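Local coordinates for protein 24-sterol C-methyltransferase (Haloferax volcanii, PDB 6F5Z) that probably transfers methyl groups from S-adenosylmethionine to an unidentified substrate, as a class I methyltransferase in complex with the activator Trm112, at residues A32-V36 against G134-C138. Sequence-based numbering, arbitrary orientation.
Sequences ARMPV and GTFYC
M34 lays its CG over the centre of the Y137 ring, a CH-pi contact of 3.5 Å to the centroid and 6° off the ring normal. A chi1 of -65°, with M34 CG anti to the carbonyl carbon, places that methylene over the ring, and the bend at chi3 (74°) brings M34 CE to 3.9 Å from CD1 of Y137. SD of M34 sits obliquely, 4.5 Å from the ring centroid, as a Met-aromatic contact. P35, at the middle of an inverse gamma turn, approaches the ring obliquely with its CD, 3.8 Å from CE1 of Y137. CG of P35 rests against the CG2 methyl of T135, 3.9 Å away, while T135 CB lies in the ring plane at the edge of Y137. R33 adds CB, 3.8 Å from Y137 CE2; its extended chain leads away to salt bridges with E181 and D183. The phenol OH of Y137 hydrogen-bonds A180 O of the second subunit, so the patch lies at the interface between two copies of this protein. In this Rossmann-like methyltransferase fold the end of helix 16-33 and the turn after it pack on one face of strand 134-140, which runs between strands 104-110 and 218-224.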
ATOM      1  N   ALA B  32      10.607  -0.634   2.388  1.00 14.49           N
ATOM      2  CA  ALA B  32      10.331  -2.048   2.647  1.00 14.98           C
ATOM      3  C   ALA B  32       8.957  -2.458   2.160  1.00 16.42           C
ATOM      4  O   ALA B  32       8.738  -3.669   1.988  1.00 17.91           O
ATOM      5  CB  ALA B  32      10.458  -2.362   4.127  1.00 16.32           C
ATOM      6  N   ARG B  33       8.048  -1.497   1.952  1.00 14.87           N
ATOM      7  CA  ARG B  33       6.676  -1.791   1.527  1.00 13.88           C
ATOM      8  C   ARG B  33       6.624  -2.002   0.019  1.00 15.19           C
ATOM      9  O   ARG B  33       5.601  -2.544  -0.466  1.00 14.91           O
ATOM     10  CB  ARG B  33       5.741  -0.612   1.897  1.00 15.04           C
ATOM     11  CG  ARG B  33       5.558  -0.500   3.383  1.00 16.60           C
ATOM     12  CD  ARG B  33       4.705   0.682   3.793  1.00 16.35           C
ATOM     13  NE  ARG B  33       4.779   0.890   5.242  1.00 17.92           N
ATOM     14  CZ  ARG B  33       3.930   1.635   5.939  1.00 23.09           C
ATOM     15  NH1 ARG B  33       2.917   2.239   5.337  1.00 19.96           N
ATOM     16  NH2 ARG B  33       4.103   1.801   7.246  1.00 21.59           N
ATOM     17  N   MET B  34       7.623  -1.474  -0.753  1.00 14.31           N
ATOM     18  CA  MET B  34       7.519  -1.483  -2.214  1.00 14.25           C
ATOM     19  C   MET B  34       7.431  -2.889  -2.759  1.00 15.62           C
ATOM     20  O   MET B  34       8.237  -3.745  -2.375  1.00 16.01           O
ATOM     21  CB  MET B  34       8.670  -0.701  -2.859  1.00 15.24           C
ATOM     22  CG  MET B  34       8.604   0.728  -2.503  1.00 16.57           C
ATOM     23  SD  MET B  34       9.862   1.694  -3.398  1.00 17.65           S
ATOM     24  CE  MET B  34       9.153   1.744  -5.092  1.00 17.77           C
ATOM     25  N   PRO B  35       6.472  -3.128  -3.683  1.00 13.70           N
ATOM     26  CA  PRO B  35       6.265  -4.500  -4.197  1.00 14.64           C
ATOM     27  C   PRO B  35       7.204  -4.843  -5.349  1.00 19.73           C
ATOM     28  O   PRO B  35       6.784  -5.244  -6.436  1.00 19.18           O
ATOM     29  CB  PRO B  35       4.811  -4.426  -4.681  1.00 16.27           C
ATOM     30  CG  PRO B  35       4.694  -3.061  -5.180  1.00 18.58           C
ATOM     31  CD  PRO B  35       5.465  -2.186  -4.222  1.00 14.73           C
ATOM     32  N   VAL B  36       8.495  -4.649  -5.106  1.00 17.67           N
ATOM     33  CA  VAL B  36       9.523  -4.912  -6.112  1.00 19.29           C
ATOM     34  C   VAL B  36       9.690  -6.388  -6.335  1.00 21.43           C
ATOM     35  O   VAL B  36       9.792  -7.156  -5.367  1.00 22.41           O
ATOM     36  CB  VAL B  36      10.862  -4.323  -5.572  1.00 25.29           C
ATOM     37  CG1 VAL B  36      12.057  -4.783  -6.414  1.00 26.27           C
ATOM     38  CG2 VAL B  36      10.790  -2.805  -5.511  1.00 25.82           C
ATOM     39  N   GLY B 134       2.408  -0.498 -12.253  1.00 17.08           N
ATOM     40  CA  GLY B 134       3.588  -0.000 -11.544  1.00 16.57           C
ATOM     41  C   GLY B 134       3.196   0.980 -10.454  1.00 16.29           C
ATOM     42  O   GLY B 134       2.108   1.559 -10.525  1.00 16.52           O
ATOM     43  N   THR B 135       4.099   1.213  -9.470  1.00 14.38           N
ATOM     44  CA  THR B 135       3.736   2.061  -8.341  1.00 14.53           C
ATOM     45  C   THR B 135       4.596   3.280  -8.211  1.00 13.71           C
ATOM     46  O   THR B 135       5.721   3.317  -8.724  1.00 14.84           O
ATOM     47  CB  THR B 135       3.805   1.308  -6.976  1.00 17.36           C
ATOM     48  OG1 THR B 135       5.179   1.067  -6.615  1.00 17.56           O
ATOM     49  CG2 THR B 135       2.981   0.005  -6.979  1.00 18.45           C
ATOM     50  N   PHE B 136       3.999   4.312  -7.613  1.00 13.27           N
ATOM     51  CA  PHE B 136       4.716   5.522  -7.231  1.00 12.63           C
ATOM     52  C   PHE B 136       4.621   5.586  -5.707  1.00 13.63           C
ATOM     53  O   PHE B 136       3.509   5.678  -5.163  1.00 13.84           O
ATOM     54  CB  PHE B 136       4.082   6.796  -7.875  1.00 13.75           C
ATOM     55  CG  PHE B 136       4.675   8.108  -7.372  1.00 13.81           C
ATOM     56  CD1 PHE B 136       6.050   8.228  -7.138  1.00 14.66           C
ATOM     57  CD2 PHE B 136       3.874   9.230  -7.208  1.00 14.81           C
ATOM     58  CE1 PHE B 136       6.590   9.429  -6.695  1.00 14.38           C
ATOM     59  CE2 PHE B 136       4.421  10.441  -6.814  1.00 15.59           C
ATOM     60  CZ  PHE B 136       5.773  10.540  -6.561  1.00 14.34           C
ATOM     61  N   TYR B 137       5.796   5.614  -5.030  1.00 13.84           N
ATOM     62  CA  TYR B 137       5.896   5.763  -3.580  1.00 12.74           C
ATOM     63  C   TYR B 137       6.379   7.200  -3.337  1.00 13.95           C
ATOM     64  O   TYR B 137       7.537   7.512  -3.656  1.00 13.44           O
ATOM     65  CB  TYR B 137       6.879   4.722  -3.005  1.00 13.11           C
ATOM     66  CG  TYR B 137       6.185   3.430  -2.640  1.00 13.38           C
ATOM     67  CD1 TYR B 137       5.626   2.613  -3.619  1.00 14.41           C
ATOM     68  CD2 TYR B 137       6.083   3.026  -1.314  1.00 13.93           C
ATOM     69  CE1 TYR B 137       4.902   1.467  -3.279  1.00 13.85           C
ATOM     70  CE2 TYR B 137       5.381   1.871  -0.959  1.00 14.76           C
ATOM     71  CZ  TYR B 137       4.776   1.105  -1.942  1.00 14.09           C
ATOM     72  OH  TYR B 137       4.057  -0.005  -1.564  1.00 15.78           O
ATOM     73  N   CYS B 138       5.490   8.052  -2.801  1.00 13.22           N
ATOM     74  CA  CYS B 138       5.761   9.452  -2.601  1.00 12.82           C
ATOM     75  C   CYS B 138       5.829   9.726  -1.098  1.00 14.89           C
ATOM     76  O   CYS B 138       4.785   9.717  -0.430  1.00 13.84           O
ATOM     77  CB  CYS B 138       4.622  10.246  -3.244  1.00 13.18           C
ATOM     78  SG  CYS B 138       4.822  12.036  -3.115  1.00 16.96           S
TER